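Local coordinates for protein phosphoribosylaminoimidazole carboxylase, ATPase subunit (Thermotoga maritima, PDB 3AX6) that probably catalyses the ATP-dependent carboxylation of 5-aminoimidazole ribonucleotide with bicarbonate to N5-carboxyaminoimidazole ribonucleotide in purine biosynthesis, at residues Leu304-Gly318 and Ala361-Glu373. Sequence-based numbering, arbitrary orientation.
Sequences LLGEEGYYGKPALIG and ALRAKKILKVVSE
Val371 turns CG1 nearly opposite its own amide nitrogen (chi1 156°), which sets that methyl over one face of the Tyr310 ring, whose own chi1 of -71° sets CG beside the backbone N. The valine's CG1 lies 3.6 Å from the ring centroid in a CH-pi contact displaced toward the CD1-CE1 rim, while CG2 faces the CD2-CE2 side. Ser372 OG stands at the ring's edge, in its plane. Were Tyr310 cut back to an alanine, both Val371 methyls would probably lose the ring that covers them, and Ser372 OG its neighbour at the ring edge. The backbones of strands 314-317 and 369-372 run antiparallel: Val371 N donates to Ala315 O at 2.6 Å, a nearly straight bond, and the return bond from Ala315 N to Val371 O is weak. Farther along, Ile317 and Lys369 exchange two backbone bonds. Ile317 CG1 presses tightly on Lys369 CB, 3.3 Å away. The loop after strand 299-305 adds Glu307 N to Val370 O at 3.0 Å, and a water joins Leu305 O, Glu307 OE2 and Val370 N. Glu307 OE2 also forms a long salt bridge of 3.9 Å with Lys369 NZ. On the sheet face carrying Val370 and Leu316, Val370 CG2 touches both Leu304 CB and Leu316 CD2, with Met344 of strand 343-350 also against this valine. At Gly318, a side chain would collide with Ile367 O, just where helix 319-323 begins. The whole illustrates a two-stranded antiparallel sheet: the last modelled strand, 369-372, pairs with strand 314-317 beside the larger antiparallel sheet that holds strand 299-305, in the C-terminal region of this ATP-grasp enzyme.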
loop_
_atom_site.group_PDB
_atom_site.type_symbol
_atom_site.label_atom_id
_atom_site.label_comp_id
_atom_site.label_asym_id
_atom_site.label_seq_id
_atom_site.Cartn_x
_atom_site.Cartn_y
_atom_site.Cartn_z
ATOM N N LEU A 304 7.907 8.206 13.967
ATOM C CA LEU A 304 9.314 7.938 14.189
ATOM C C LEU A 304 10.018 9.237 13.842
ATOM O O LEU A 304 9.931 9.704 12.707
ATOM C CB LEU A 304 9.815 6.826 13.272
ATOM C CG LEU A 304 9.531 5.384 13.676
ATOM C CD1 LEU A 304 10.177 4.455 12.670
ATOM C CD2 LEU A 304 10.090 5.114 15.060
ATOM N N LEU A 305 10.691 9.830 14.823
ATOM C CA LEU A 305 11.410 11.078 14.609
ATOM C C LEU A 305 12.888 10.812 14.831
ATOM O O LEU A 305 13.256 9.913 15.581
ATOM C CB LEU A 305 10.948 12.155 15.600
ATOM C CG LEU A 305 9.460 12.478 15.759
ATOM C CD1 LEU A 305 9.314 13.584 16.792
ATOM C CD2 LEU A 305 8.852 12.915 14.438
ATOM N N GLY A 306 13.738 11.592 14.177
ATOM C CA GLY A 306 15.164 11.401 14.360
ATOM C C GLY A 306 15.523 11.671 15.806
ATOM O O GLY A 306 15.067 12.650 16.383
ATOM N N GLU A 307 16.324 10.794 16.396
ATOM C CA GLU A 307 16.749 10.948 17.779
ATOM C C GLU A 307 17.688 12.139 17.905
ATOM O O GLU A 307 18.349 12.531 16.934
ATOM C CB GLU A 307 17.477 9.688 18.265
ATOM C CG GLU A 307 16.587 8.472 18.481
ATOM C CD GLU A 307 15.490 8.727 19.505
ATOM O OE1 GLU A 307 15.813 9.133 20.646
ATOM O OE2 GLU A 307 14.303 8.522 19.168
ATOM N N GLU A 308 17.744 12.708 19.105
ATOM C CA GLU A 308 18.618 13.844 19.379
ATOM C C GLU A 308 20.089 13.466 19.197
ATOM O O GLU A 308 20.482 12.328 19.443
ATOM C CB GLU A 308 18.408 14.335 20.810
ATOM C CG GLU A 308 17.104 15.063 21.050
ATOM C CD GLU A 308 16.851 15.320 22.525
ATOM O OE1 GLU A 308 17.745 15.872 23.201
ATOM O OE2 GLU A 308 15.754 14.966 23.008
ATOM N N GLY A 309 20.894 14.428 18.757
ATOM C CA GLY A 309 22.315 14.185 18.587
ATOM C C GLY A 309 22.728 13.320 17.413
ATOM O O GLY A 309 23.852 12.816 17.376
ATOM N N TYR A 310 21.830 13.143 16.453
ATOM C CA TYR A 310 22.132 12.343 15.273
ATOM C C TYR A 310 21.813 13.129 14.020
ATOM O O TYR A 310 20.727 13.683 13.896
ATOM C CB TYR A 310 21.335 11.047 15.298
ATOM C CG TYR A 310 21.829 10.086 16.339
ATOM C CD1 TYR A 310 23.012 9.377 16.148
ATOM C CD2 TYR A 310 21.136 9.909 17.535
ATOM C CE1 TYR A 310 23.498 8.511 17.123
ATOM C CE2 TYR A 310 21.613 9.043 18.517
ATOM C CZ TYR A 310 22.796 8.349 18.304
ATOM O OH TYR A 310 23.282 7.499 19.274
ATOM N N TYR A 311 22.780 13.186 13.109
ATOM C CA TYR A 311 22.633 13.910 11.848
ATOM C C TYR A 311 23.269 13.082 10.735
ATOM O O TYR A 311 24.140 12.265 11.000
ATOM C CB TYR A 311 23.345 15.259 11.943
ATOM C CG TYR A 311 22.886 16.112 13.097
ATOM C CD1 TYR A 311 21.954 17.133 12.907
ATOM C CD2 TYR A 311 23.363 15.883 14.387
ATOM C CE1 TYR A 311 21.507 17.909 13.985
ATOM C CE2 TYR A 311 22.926 16.641 15.467
ATOM C CZ TYR A 311 21.999 17.649 15.262
ATOM O OH TYR A 311 21.541 18.371 16.330
ATOM N N GLY A 312 22.831 13.293 9.497
ATOM C CA GLY A 312 23.397 12.553 8.377
ATOM C C GLY A 312 22.532 11.432 7.826
ATOM O O GLY A 312 21.299 11.525 7.838
ATOM N N LYS A 313 23.182 10.373 7.340
ATOM C CA LYS A 313 22.486 9.218 6.769
ATOM C C LYS A 313 21.696 8.456 7.823
ATOM O O LYS A 313 22.254 8.004 8.823
ATOM C CB LYS A 313 23.479 8.274 6.085
ATOM C CG LYS A 313 24.140 8.882 4.859
ATOM C CD LYS A 313 25.082 7.910 4.163
ATOM C CE LYS A 313 25.756 8.579 2.976
ATOM N NZ LYS A 313 26.629 7.649 2.211
ATOM N N PRO A 314 20.383 8.294 7.598
ATOM C CA PRO A 314 19.482 7.594 8.514
ATOM C C PRO A 314 19.920 6.160 8.767
ATOM O O PRO A 314 20.484 5.513 7.886
ATOM C CB PRO A 314 18.136 7.647 7.792
ATOM C CG PRO A 314 18.272 8.813 6.850
ATOM C CD PRO A 314 19.674 8.657 6.361
ATOM N N ALA A 315 19.654 5.677 9.974
ATOM C CA ALA A 315 19.982 4.312 10.368
ATOM C C ALA A 315 18.979 3.889 11.445
ATOM O O ALA A 315 18.692 4.651 12.374
ATOM C CB ALA A 315 21.401 4.244 10.905
ATOM N N LEU A 316 18.444 2.680 11.317
ATOM C CA LEU A 316 17.460 2.183 12.264
ATOM C C LEU A 316 18.011 1.243 13.328
ATOM O O LEU A 316 18.939 0.475 13.078
ATOM C CB LEU A 316 16.349 1.460 11.511
ATOM C CG LEU A 316 15.437 2.305 10.633
ATOM C CD1 LEU A 316 14.675 1.395 9.680
ATOM C CD2 LEU A 316 14.481 3.099 11.510
ATOM N N ILE A 317 17.433 1.319 14.522
ATOM C CA ILE A 317 17.820 0.434 15.606
ATOM C C ILE A 317 16.548 -0.131 16.222
ATOM O O ILE A 317 15.547 0.568 16.352
ATOM C CB ILE A 317 18.645 1.144 16.718
ATOM C CG1 ILE A 317 17.753 2.084 17.528
ATOM C CG2 ILE A 317 19.824 1.889 16.105
ATOM C CD1 ILE A 317 18.471 2.727 18.696
ATOM N N GLY A 318 16.597 -1.410 16.581
ATOM C CA GLY A 318 15.456 -2.069 17.188
ATOM C C GLY A 318 14.511 -2.742 16.208
ATOM O O GLY A 318 13.471 -3.253 16.613
ATOM N N ALA A 361 2.539 -0.832 21.081
ATOM C CA ALA A 361 3.067 0.375 20.461
ATOM C C ALA A 361 3.998 1.158 21.374
ATOM O O ALA A 361 5.084 1.561 20.956
ATOM C CB ALA A 361 1.928 1.265 19.998
ATOM N N LEU A 362 3.574 1.381 22.616
ATOM C CA LEU A 362 4.391 2.131 23.569
ATOM C C LEU A 362 5.660 1.379 23.928
ATOM O O LEU A 362 6.698 1.978 24.195
ATOM C CB LEU A 362 3.594 2.430 24.838
ATOM C CG LEU A 362 2.392 3.351 24.632
ATOM C CD1 LEU A 362 1.784 3.699 25.989
ATOM C CD2 LEU A 362 2.840 4.618 23.901
ATOM N N ARG A 363 5.564 0.056 23.929
ATOM C CA ARG A 363 6.696 -0.798 24.239
ATOM C C ARG A 363 7.720 -0.717 23.105
ATOM O O ARG A 363 8.932 -0.713 23.343
ATOM C CB ARG A 363 6.207 -2.235 24.419
ATOM C CG ARG A 363 7.270 -3.228 24.836
ATOM C CD ARG A 363 6.610 -4.505 25.319
ATOM N NE ARG A 363 5.800 -5.116 24.275
ATOM C CZ ARG A 363 4.923 -6.090 24.487
ATOM N NH1 ARG A 363 4.741 -6.562 25.714
ATOM N NH2 ARG A 363 4.226 -6.594 23.477
ATOM N N ALA A 364 7.222 -0.643 21.873
ATOM C CA ALA A 364 8.081 -0.559 20.698
ATOM C C ALA A 364 8.582 0.869 20.463
ATOM O O ALA A 364 9.605 1.078 19.812
ATOM C CB ALA A 364 7.328 -1.056 19.471
ATOM N N LYS A 365 7.851 1.848 20.987
ATOM C CA LYS A 365 8.226 3.250 20.832
ATOM C C LYS A 365 9.600 3.517 21.448
ATOM O O LYS A 365 10.264 4.494 21.102
ATOM C CB LYS A 365 7.172 4.148 21.495
ATOM C CG LYS A 365 7.516 5.636 21.518
ATOM C CD LYS A 365 6.354 6.456 22.067
ATOM C CE LYS A 365 6.751 7.908 22.309
ATOM N NZ LYS A 365 7.306 8.562 21.090
ATOM N N LYS A 366 10.021 2.639 22.355
ATOM C CA LYS A 366 11.314 2.773 23.024
ATOM C C LYS A 366 12.385 1.938 22.342
ATOM O O LYS A 366 13.573 2.131 22.588
ATOM C CB LYS A 366 11.197 2.334 24.482
ATOM C CG LYS A 366 10.207 3.155 25.291
ATOM C CD LYS A 366 10.025 2.588 26.687
ATOM C CE LYS A 366 9.017 3.406 27.476
ATOM N NZ LYS A 366 8.731 2.794 28.802
ATOM N N ILE A 367 11.954 1.016 21.484
ATOM C CA ILE A 367 12.856 0.117 20.769
ATOM C C ILE A 367 13.266 0.618 19.382
ATOM O O ILE A 367 14.446 0.588 19.026
ATOM C CB ILE A 367 12.202 -1.277 20.634
ATOM C CG1 ILE A 367 11.959 -1.857 22.028
ATOM C CG2 ILE A 367 13.069 -2.200 19.793
ATOM C CD1 ILE A 367 11.259 -3.204 22.023
ATOM N N LEU A 368 12.286 1.052 18.595
ATOM C CA LEU A 368 12.544 1.563 17.255
ATOM C C LEU A 368 13.088 2.973 17.334
ATOM O O LEU A 368 12.481 3.836 17.963
ATOM C CB LEU A 368 11.256 1.576 16.430
ATOM C CG LEU A 368 11.057 0.415 15.462
ATOM C CD1 LEU A 368 9.759 0.602 14.687
ATOM C CD2 LEU A 368 12.247 0.344 14.516
ATOM N N LYS A 369 14.226 3.218 16.694
ATOM C CA LYS A 369 14.817 4.546 16.721
ATOM C C LYS A 369 15.598 4.888 15.462
ATOM O O LYS A 369 16.372 4.075 14.959
ATOM C CB LYS A 369 15.717 4.686 17.950
ATOM C CG LYS A 369 14.962 4.498 19.254
ATOM C CD LYS A 369 15.777 4.888 20.469
ATOM C CE LYS A 369 14.932 4.780 21.734
ATOM N NZ LYS A 369 13.662 5.561 21.617
ATOM N N VAL A 370 15.373 6.091 14.949
ATOM C CA VAL A 370 16.068 6.566 13.763
ATOM C C VAL A 370 17.315 7.285 14.244
ATOM O O VAL A 370 17.241 8.276 14.958
ATOM C CB VAL A 370 15.205 7.542 12.958
ATOM C CG1 VAL A 370 15.969 8.018 11.730
ATOM C CG2 VAL A 370 13.900 6.871 12.562
ATOM N N VAL A 371 18.463 6.760 13.842
ATOM C CA VAL A 371 19.760 7.289 14.228
ATOM C C VAL A 371 20.561 7.618 12.968
ATOM O O VAL A 371 20.033 7.564 11.859
ATOM C CB VAL A 371 20.477 6.231 15.122
ATOM C CG1 VAL A 371 21.983 6.393 15.096
ATOM C CG2 VAL A 371 19.965 6.359 16.546
ATOM N N SER A 372 21.823 7.990 13.140
ATOM C CA SER A 372 22.681 8.312 12.012
ATOM C C SER A 372 23.625 7.152 11.748
ATOM O O SER A 372 23.994 6.407 12.660
ATOM C CB SER A 372 23.512 9.557 12.308
ATOM O OG SER A 372 24.548 9.253 13.225
ATOM N N GLU A 373 24.018 7.015 10.490
ATOM C CA GLU A 373 24.936 5.967 10.082
ATOM C C GLU A 373 26.357 6.462 10.362
ATOM O O GLU A 373 27.070 6.786 9.385
ATOM C CB GLU A 373 24.758 5.685 8.592
ATOM C CG GLU A 373 25.333 4.367 8.120
ATOM C CD GLU A 373 25.224 4.211 6.619
ATOM O OE1 GLU A 373 24.144 4.527 6.070
ATOM O OE2 GLU A 373 26.213 3.772 5.992
HETATM O O HOH W 1 13.556 7.635 16.854
HETATM O O HOH W 2 25.172 12.483 13.942
#